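Local coordinates for protein DR hemagglutinin structural subunit (Escherichia coli, PDB 1UT1) that forms the structural subunit of Dr fimbriae, mediating adherence of uropathogenic Escherichia coli to the upper urinary tract by binding the Dr blood group antigen, at residues 55-69 with 107-121. The protein carries 3 engineered substitutions. Numbering follows the deposited sequence.
With EDO (1,2-ethanediol), chain K.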
ATOM      1  N   VAL A  55     -12.811   5.211  15.769  1.00  8.42           N
ATOM      2  CA  VAL A  55     -13.665   6.126  15.001  1.00  9.04           C
ATOM      3  C   VAL A  55     -13.723   7.449  15.728  1.00 11.51           C
ATOM      4  O   VAL A  55     -13.906   7.499  16.947  1.00 11.39           O
ATOM      5  CB  VAL A  55     -15.108   5.584  14.862  1.00 11.00           C
ATOM      6  CG1 VAL A  55     -16.051   6.650  14.191  1.00 11.14           C
ATOM      7  CG2 VAL A  55     -15.119   4.271  14.085  1.00 10.92           C
ATOM      8  N   GLN A  56     -13.573   8.538  14.992  1.00 10.12           N
ATOM      9  CA  GLN A  56     -13.783   9.850  15.607  1.00 10.81           C
ATOM     10  C   GLN A  56     -14.446  10.788  14.658  1.00 13.78           C
ATOM     11  O   GLN A  56     -13.885  11.113  13.599  1.00 13.30           O
ATOM     12  CB  GLN A  56     -12.509  10.477  16.136  1.00 12.16           C
ATOM     13  CG  GLN A  56     -12.770  11.857  16.754  1.00 17.53           C
ATOM     14  CD  GLN A  56     -13.563  11.753  18.045  1.00 18.51           C
ATOM     15  OE1 GLN A  56     -13.116  11.107  18.999  1.00 19.98           O
ATOM     16  NE2 GLN A  56     -14.797  12.235  18.024  1.00 14.79           N
ATOM     17  N   ALA A  57     -15.654  11.206  15.015  1.00 11.45           N
ATOM     18  CA  ALA A  57     -16.439  12.099  14.152  1.00 11.78           C
ATOM     19  C   ALA A  57     -16.294  13.517  14.680  1.00 16.25           C
ATOM     20  O   ALA A  57     -16.202  13.730  15.885  1.00 17.39           O
ATOM     21  CB  ALA A  57     -17.945  11.678  14.138  1.00 11.54           C
ATOM     22  N   LEU A  58     -16.259  14.476  13.766  1.00 15.58           N
ATOM     23  CA  LEU A  58     -16.222  15.901  14.121  1.00 17.25           C
ATOM     24  C   LEU A  58     -17.210  16.613  13.206  1.00 16.57           C
ATOM     25  O   LEU A  58     -17.280  16.295  12.027  1.00 14.84           O
ATOM     26  CB  LEU A  58     -14.813  16.484  13.898  1.00 19.14           C
ATOM     27  CG  LEU A  58     -13.655  15.813  14.672  1.00 28.96           C
ATOM     28  CD1 LEU A  58     -12.773  14.933  13.728  1.00 31.07           C
ATOM     29  CD2 LEU A  58     -12.798  16.850  15.406  1.00 34.87           C
ATOM     30  N   GLY A  59     -17.924  17.618  13.730  1.00 15.14           N
ATOM     31  CA  GLY A  59     -18.873  18.391  12.911  1.00 14.33           C
ATOM     32  C   GLY A  59     -20.188  17.667  12.599  1.00 19.33           C
ATOM     33  O   GLY A  59     -20.923  18.058  11.680  1.00 17.86           O
ATOM     34  N   CYS A  60     -20.501  16.632  13.384  1.00 15.65           N
ATOM     35  CA  CYS A  60     -21.664  15.804  13.125  1.00 15.08           C
ATOM     36  C   CYS A  60     -22.676  15.936  14.231  1.00 19.04           C
ATOM     37  O   CYS A  60     -23.433  14.993  14.503  1.00 17.06           O
ATOM     38  CB  CYS A  60     -21.250  14.325  13.014  1.00 15.68           C
ATOM     39  SG  CYS A  60     -19.977  14.012  11.749  1.00 18.50           S
ATOM     40  N   ASP A  61     -22.731  17.107  14.851  1.00 18.32           N
ATOM     41  CA  ASP A  61     -23.670  17.282  15.964  1.00 20.55           C
ATOM     42  C   ASP A  61     -25.115  17.006  15.549  1.00 23.52           C
ATOM     43  O   ASP A  61     -25.907  16.506  16.339  1.00 24.17           O
ATOM     44  CB  ASP A  61     -23.504  18.649  16.648  1.00 23.06           C
ATOM     45  CG  ASP A  61     -22.261  18.707  17.550  1.00 38.08           C
ATOM     46  OD1 ASP A  61     -21.887  19.812  17.999  1.00 37.20           O
ATOM     47  OD2 ASP A  61     -21.657  17.643  17.821  1.00 39.90           O
ATOM     48  N   ALA A  62     -25.411  17.209  14.273  1.00 19.69           N
ATOM     49  CA  ALA A  62     -26.765  17.017  13.747  1.00 19.49           C
ATOM     50  C   ALA A  62     -26.912  15.871  12.742  1.00 22.55           C
ATOM     51  O   ALA A  62     -27.879  15.830  11.973  1.00 22.28           O
ATOM     52  CB  ALA A  62     -27.264  18.334  13.109  1.00 20.75           C
ATOM     53  N   ARG A  63     -25.907  15.002  12.653  1.00 17.61           N
ATOM     54  CA  ARG A  63     -25.971  13.898  11.697  1.00 16.16           C
ATOM     55  C   ARG A  63     -25.770  12.592  12.452  1.00 15.03           C
ATOM     56  O   ARG A  63     -25.149  12.582  13.519  1.00 13.62           O
ATOM     57  CB  ARG A  63     -24.847  13.998  10.646  1.00 15.25           C
ATOM     58  CG  ARG A  63     -24.741  15.343   9.970  1.00 25.71           C
ATOM     59  CD  ARG A  63     -25.780  15.505   8.888  1.00 27.91           C
ATOM     60  NE  ARG A  63     -25.592  16.769   8.178  1.00 43.03           N
ATOM     61  CZ  ARG A  63     -26.283  17.138   7.110  1.00 60.71           C
ATOM     62  NH1 ARG A  63     -26.046  18.311   6.537  1.00 58.06           N
ATOM     63  NH2 ARG A  63     -27.209  16.335   6.613  1.00 42.80           N
ATOM     64  N   GLN A  64     -26.161  11.497  11.814  1.00 11.31           N
ATOM     65  CA  GLN A  64     -25.938  10.144  12.370  1.00 11.37           C
ATOM     66  C   GLN A  64     -24.658   9.550  11.778  1.00 14.31           C
ATOM     67  O   GLN A  64     -24.585   9.265  10.586  1.00 13.19           O
ATOM     68  CB  GLN A  64     -27.112   9.238  12.038  1.00 11.80           C
ATOM     69  CG  GLN A  64     -28.337   9.585  12.848  1.00 15.18           C
ATOM     70  CD  GLN A  64     -29.559   8.804  12.421  1.00 16.66           C
ATOM     71  OE1 GLN A  64     -29.694   7.606  12.731  1.00 17.34           O
ATOM     72  NE2 GLN A  64     -30.405   9.433  11.622  1.00 12.19           N
ATOM     73  N   VAL A  65     -23.651   9.388  12.617  1.00 11.48           N
ATOM     74  CA  VAL A  65     -22.364   8.846  12.196  1.00 11.33           C
ATOM     75  C   VAL A  65     -22.578   7.454  11.625  1.00 12.59           C
ATOM     76  O   VAL A  65     -23.378   6.667  12.164  1.00 12.22           O
ATOM     77  CB  VAL A  65     -21.400   8.805  13.396  1.00 15.43           C
ATOM     78  CG1 VAL A  65     -20.127   8.022  13.058  1.00 15.96           C
ATOM     79  CG2 VAL A  65     -21.065  10.252  13.831  1.00 16.14           C
ATOM     80  N   ALA A  66     -21.783   7.113  10.611  1.00 10.15           N
ATOM     81  CA  ALA A  66     -21.956   5.850   9.904  1.00  9.72           C
ATOM     82  C   ALA A  66     -20.672   5.313   9.286  1.00 12.60           C
ATOM     83  O   ALA A  66     -19.777   6.070   8.903  1.00 10.73           O
ATOM     84  CB  ALA A  66     -23.012   6.002   8.853  1.00 10.20           C
ATOM     85  N   LEU A  67     -20.598   3.992   9.175  1.00  9.67           N
ATOM     86  CA  LEU A  67     -19.481   3.348   8.516  1.00  9.52           C
ATOM     87  C   LEU A  67     -20.068   2.503   7.397  1.00 13.16           C
ATOM     88  O   LEU A  67     -21.015   1.726   7.623  1.00 13.68           O
ATOM     89  CB  LEU A  67     -18.763   2.417   9.505  1.00  9.23           C
ATOM     90  CG  LEU A  67     -18.361   3.070  10.819  1.00 15.53           C
ATOM     91  CD1 LEU A  67     -17.833   1.955  11.775  1.00 18.16           C
ATOM     92  CD2 LEU A  67     -17.271   4.105  10.550  1.00 14.31           C
ATOM     93  N   LYS A  68     -19.520   2.639   6.206  1.00  9.93           N
ATOM     94  CA  LYS A  68     -20.006   1.845   5.094  1.00  9.92           C
ATOM     95  C   LYS A  68     -18.945   0.817   4.739  1.00 11.51           C
ATOM     96  O   LYS A  68     -17.796   1.163   4.475  1.00 12.85           O
ATOM     97  CB  LYS A  68     -20.294   2.736   3.864  1.00 12.00           C
ATOM     98  CG  LYS A  68     -20.685   1.901   2.622  1.00 21.01           C
ATOM     99  CD  LYS A  68     -21.823   2.530   1.895  1.00 33.91           C
ATOM    100  CE  LYS A  68     -22.341   1.622   0.763  1.00 47.36           C
ATOM    101  NZ  LYS A  68     -21.462   0.444   0.527  1.00 60.14           N
ATOM    102  N   ALA A  69     -19.359  -0.439   4.657  1.00  9.46           N
ATOM    103  CA  ALA A  69     -18.470  -1.495   4.223  1.00 10.82           C
ATOM    104  C   ALA A  69     -18.334  -1.453   2.687  1.00 14.13           C
ATOM    105  O   ALA A  69     -19.284  -1.125   1.964  1.00 14.24           O
ATOM    106  CB  ALA A  69     -19.021  -2.846   4.667  1.00 10.62           C
ATOM    107  N   GLY A 107     -25.104  -2.838   4.250  1.00 15.75           N
ATOM    108  CA  GLY A 107     -23.664  -2.538   4.200  1.00 14.60           C
ATOM    109  C   GLY A 107     -23.264  -1.313   5.027  1.00 15.96           C
ATOM    110  O   GLY A 107     -22.075  -1.054   5.212  1.00 13.16           O
ATOM    111  N   VAL A 108     -24.255  -0.574   5.528  1.00 12.93           N
ATOM    112  CA  VAL A 108     -23.980   0.590   6.354  1.00 12.36           C
ATOM    113  C   VAL A 108     -24.275   0.279   7.817  1.00 14.18           C
ATOM    114  O   VAL A 108     -25.335  -0.283   8.156  1.00 15.06           O
ATOM    115  CB  VAL A 108     -24.814   1.830   5.894  1.00 15.54           C
ATOM    116  CG1 VAL A 108     -24.488   3.066   6.787  1.00 14.59           C
ATOM    117  CG2 VAL A 108     -24.547   2.125   4.372  1.00 16.19           C
ATOM    118  N   PHE A 109     -23.329   0.617   8.687  1.00 10.31           N
ATOM    119  CA  PHE A 109     -23.499   0.435  10.120  1.00 10.82           C
ATOM    120  C   PHE A 109     -23.560   1.847  10.691  1.00 13.13           C
ATOM    121  O   PHE A 109     -22.567   2.581  10.653  1.00 11.19           O
ATOM    122  CB  PHE A 109     -22.292  -0.361  10.663  1.00 12.11           C
ATOM    123  CG  PHE A 109     -22.406  -0.747  12.118  1.00 12.94           C
ATOM    124  CD1 PHE A 109     -23.278  -1.780  12.520  1.00 14.26           C
ATOM    125  CD2 PHE A 109     -21.607  -0.104  13.097  1.00 13.37           C
ATOM    126  CE1 PHE A 109     -23.372  -2.143  13.897  1.00 15.67           C
ATOM    127  CE2 PHE A 109     -21.698  -0.466  14.444  1.00 16.01           C
ATOM    128  CZ  PHE A 109     -22.527  -1.535  14.824  1.00 14.12           C
ATOM    129  N   TYR A 110     -24.763   2.290  11.060  1.00 10.93           N
ATOM    130  CA  TYR A 110     -24.958   3.694  11.453  1.00 10.94           C
ATOM    131  C   TYR A 110     -25.481   3.825  12.867  1.00 11.66           C
ATOM    132  O   TYR A 110     -26.170   2.927  13.363  1.00 13.79           O
ATOM    133  CB  TYR A 110     -25.881   4.434  10.466  1.00 13.45           C
ATOM    134  CG  TYR A 110     -27.352   3.993  10.528  1.00 15.69           C
ATOM    135  CD1 TYR A 110     -27.861   3.070   9.609  1.00 17.14           C
ATOM    136  CD2 TYR A 110     -28.246   4.592  11.422  1.00 15.98           C
ATOM    137  CE1 TYR A 110     -29.220   2.702   9.628  1.00 14.70           C
ATOM    138  CE2 TYR A 110     -29.597   4.210  11.459  1.00 16.65           C
ATOM    139  CZ  TYR A 110     -30.077   3.300  10.528  1.00 22.27           C
ATOM    140  OH  TYR A 110     -31.403   2.914  10.556  1.00 23.48           O
ATOM    141  N   LYS A 111     -25.159   4.942  13.511  1.00  8.73           N
ATOM    142  CA  LYS A 111     -25.523   5.162  14.899  1.00 10.31           C
ATOM    143  C   LYS A 111     -26.978   5.618  14.989  1.00 14.78           C
ATOM    144  O   LYS A 111     -27.465   6.341  14.109  1.00 14.73           O
ATOM    145  CB  LYS A 111     -24.579   6.197  15.542  1.00 11.76           C
ATOM    146  CG  LYS A 111     -24.705   6.265  17.064  1.00 17.23           C
ATOM    147  CD  LYS A 111     -23.656   7.199  17.665  1.00 19.27           C
ATOM    148  CE  LYS A 111     -23.561   7.038  19.179  1.00 23.61           C
ATOM    149  NZ  LYS A 111     -24.872   7.274  19.839  1.00 25.11           N
ATOM    150  N   ASN A 112     -27.704   5.096  15.969  1.00 11.26           N
ATOM    151  CA  ASN A 112     -29.158   5.367  16.026  1.00 12.87           C
ATOM    152  C   ASN A 112     -29.529   6.822  16.342  1.00 20.22           C
ATOM    153  O   ASN A 112     -30.675   7.213  16.129  1.00 21.64           O
ATOM    154  CB  ASN A 112     -29.856   4.438  17.033  1.00 12.00           C
ATOM    155  CG  ASN A 112     -29.897   3.014  16.582  1.00 17.21           C
ATOM    156  OD1 ASN A 112     -30.454   2.166  17.267  1.00 20.58           O
ATOM    157  ND2 ASN A 112     -29.308   2.728  15.433  1.00 14.36           N
ATOM    158  N   ASP A 113     -28.604   7.586  16.931  1.00 17.55           N
ATOM    159  CA  ASP A 113     -28.848   9.018  17.254  1.00 18.66           C
ATOM    160  C   ASP A 113     -27.795   9.897  16.621  1.00 21.36           C
ATOM    161  O   ASP A 113     -26.662   9.447  16.401  1.00 20.20           O
ATOM    162  CB  ASP A 113     -28.767   9.285  18.757  1.00 22.50           C
ATOM    163  CG  ASP A 113     -29.171   8.108  19.590  1.00 48.59           C
ATOM    164  OD1 ASP A 113     -29.992   8.300  20.503  1.00 51.24           O
ATOM    165  OD2 ASP A 113     -28.555   7.039  19.460  1.00 61.46           O
ATOM    166  N   VAL A 114     -28.088  11.197  16.532  1.00 15.64           N
ATOM    167  CA  VAL A 114     -27.110  12.143  15.979  1.00 15.88           C
ATOM    168  C   VAL A 114     -26.022  12.462  16.993  1.00 19.27           C
ATOM    169  O   VAL A 114     -26.156  12.178  18.178  1.00 19.38           O
ATOM    170  CB  VAL A 114     -27.775  13.484  15.497  1.00 20.42           C
ATOM    171  CG1 VAL A 114     -28.737  13.239  14.334  1.00 20.01           C
ATOM    172  CG2 VAL A 114     -28.466  14.216  16.687  1.00 20.59           C
ATOM    173  N   GLY A 115     -24.940  13.068  16.529  1.00 16.19           N
ATOM    174  CA  GLY A 115     -23.882  13.476  17.430  1.00 14.68           C
ATOM    175  C   GLY A 115     -22.516  13.067  16.904  1.00 17.07           C
ATOM    176  O   GLY A 115     -22.383  12.083  16.164  1.00 15.97           O
ATOM    177  N   SER A 116     -21.508  13.837  17.286  1.00 13.67           N
ATOM    178  CA  SER A 116     -20.135  13.595  16.855  1.00 13.30           C
ATOM    179  C   SER A 116     -19.495  12.510  17.717  1.00 17.53           C
ATOM    180  O   SER A 116     -18.675  12.793  18.572  1.00 19.23           O
ATOM    181  CB  SER A 116     -19.332  14.893  16.966  1.00 16.55           C
ATOM    182  OG  SER A 116     -19.817  15.822  16.015  1.00 15.51           O
ATOM    183  N   TRP A 117     -19.872  11.263  17.466  1.00 14.92           N
ATOM    184  CA  TRP A 117     -19.394  10.139  18.254  1.00 13.57           C
ATOM    185  C   TRP A 117     -17.907   9.865  18.020  1.00 16.45           C
ATOM    186  O   TRP A 117     -17.416   9.923  16.874  1.00 16.16           O
ATOM    187  CB  TRP A 117     -20.186   8.887  17.863  1.00 11.94           C
ATOM    188  CG  TRP A 117     -19.892   7.715  18.702  1.00 13.55           C
ATOM    189  CD1 TRP A 117     -20.343   7.486  19.982  1.00 16.12           C
ATOM    190  CD2 TRP A 117     -19.132   6.546  18.325  1.00 13.10           C
ATOM    191  NE1 TRP A 117     -19.929   6.243  20.407  1.00 14.71           N
ATOM    192  CE2 TRP A 117     -19.177   5.652  19.421  1.00 15.26           C
ATOM    193  CE3 TRP A 117     -18.415   6.174  17.167  1.00 13.15           C
ATOM    194  CZ2 TRP A 117     -18.550   4.396  19.397  1.00 13.66           C
ATOM    195  CZ3 TRP A 117     -17.783   4.918  17.149  1.00 14.22           C
ATOM    196  CH2 TRP A 117     -17.845   4.053  18.271  1.00 14.39           C
ATOM    197  N   GLY A 118     -17.244   9.426  19.087  1.00 13.11           N
ATOM    198  CA  GLY A 118     -15.892   8.914  19.009  1.00 13.43           C
ATOM    199  C   GLY A 118     -15.922   7.637  19.842  1.00 14.44           C
ATOM    200  O   GLY A 118     -16.631   7.555  20.862  1.00 13.73           O
ATOM    201  N   GLY A 119     -15.168   6.645  19.416  1.00 10.50           N
ATOM    202  CA  GLY A 119     -15.159   5.380  20.125  1.00 10.33           C
ATOM    203  C   GLY A 119     -14.346   4.308  19.398  1.00 12.47           C
ATOM    204  O   GLY A 119     -13.544   4.583  18.508  1.00 12.63           O
ATOM    205  N   ILE A 120     -14.541   3.089  19.835  1.00  9.67           N
ATOM    206  CA  ILE A 120     -13.801   1.954  19.318  1.00  8.25           C
ATOM    207  C   ILE A 120     -14.840   0.967  18.838  1.00 11.30           C
ATOM    208  O   ILE A 120     -15.795   0.672  19.552  1.00  9.01           O
ATOM    209  CB  ILE A 120     -13.010   1.284  20.464  1.00 11.20           C
ATOM    210  CG1 ILE A 120     -12.005   2.271  21.080  1.00 11.55           C
ATOM    211  CG2 ILE A 120     -12.297   0.017  19.957  1.00 11.86           C
ATOM    212  CD1 ILE A 120     -11.450   1.825  22.433  1.00 16.51           C
ATOM    213  N   ILE A 121     -14.688   0.510  17.605  1.00  9.28           N
ATOM    214  CA  ILE A 121     -15.559  -0.517  17.046  1.00 10.18           C
ATOM    215  C   ILE A 121     -14.719  -1.810  17.028  1.00 13.32           C
ATOM    216  O   ILE A 121     -13.614  -1.823  16.508  1.00 15.40           O
ATOM    217  CB  ILE A 121     -15.909  -0.183  15.575  1.00 12.62           C
ATOM    218  CG1 ILE A 121     -16.760   1.100  15.472  1.00 15.00           C
ATOM    219  CG2 ILE A 121     -16.602  -1.383  14.900  1.00 13.09           C
ATOM    220  CD1 ILE A 121     -18.114   0.962  15.992  1.00 15.50           C
TER
HETATM  221  C1  EDO K1144     -19.205  19.369  16.859  1.00 48.20           C
HETATM  222  O1  EDO K1144     -19.491  20.765  16.943  1.00 48.51           O
HETATM  223  C2  EDO K1144     -17.974  19.192  15.967  1.00 48.08           C
HETATM  224  O2  EDO K1144     -17.044  18.302  16.603  1.00 47.63           O
HETATM  225  O   HOH W   1     -16.561  12.312  20.415  1.00 23.21           O
HETATM  226  O   HOH W   2     -22.237  15.518  19.478  1.00 29.28           O
HETATM  227  O   HOH W   3     -23.996   9.891  15.479  1.00 10.61           O
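Two antiparallel ladders joined by loops form this end of the immunoglobulin-like β-sandwich of a Dr-family adhesin: strand 55-58 pairs with 118-121, and 64-69 with 108-111. Val55 and Gly119 make a hydrogen-bonded pair (Gly119 N to Val55 O 2.9 Å), as do Leu67 and Phe109, and the register shifts by two between Gln56 and Ala66. Between the ladders the type I turn Cys60–Arg63 is fastened by Ser116, whose OG accepts a hydrogen bond from Cys60 N (2.8 Å) and donates to Asp61 OD2 at 3.2 Å, meeting that oxygen from above the carboxylate plane. With chi1 at -67°, OG stands beside its own backbone N and faces the turn. Gly115 N adds a bond to Arg63 O (3.1 Å).

Apolar side chains link the ladders: Ile121 CG1 touches Leu67 CD1 tip to tip at 3.9 Å, and also Val55 CG2. Val55 crosses the Trp117 indole at about a right angle, CB lying 3.6 Å from CZ3. Asp98 accepts the indole NE1 hydrogen. One water accepts from Val65 N and donates to Asp113 O and Gly115 O. Cys60 SG forms a disulfide with Cys28 of a second subunit, and Gln56–Leu58 pair antiparallel with a strand of that subunit, continuing the sheet across the interface.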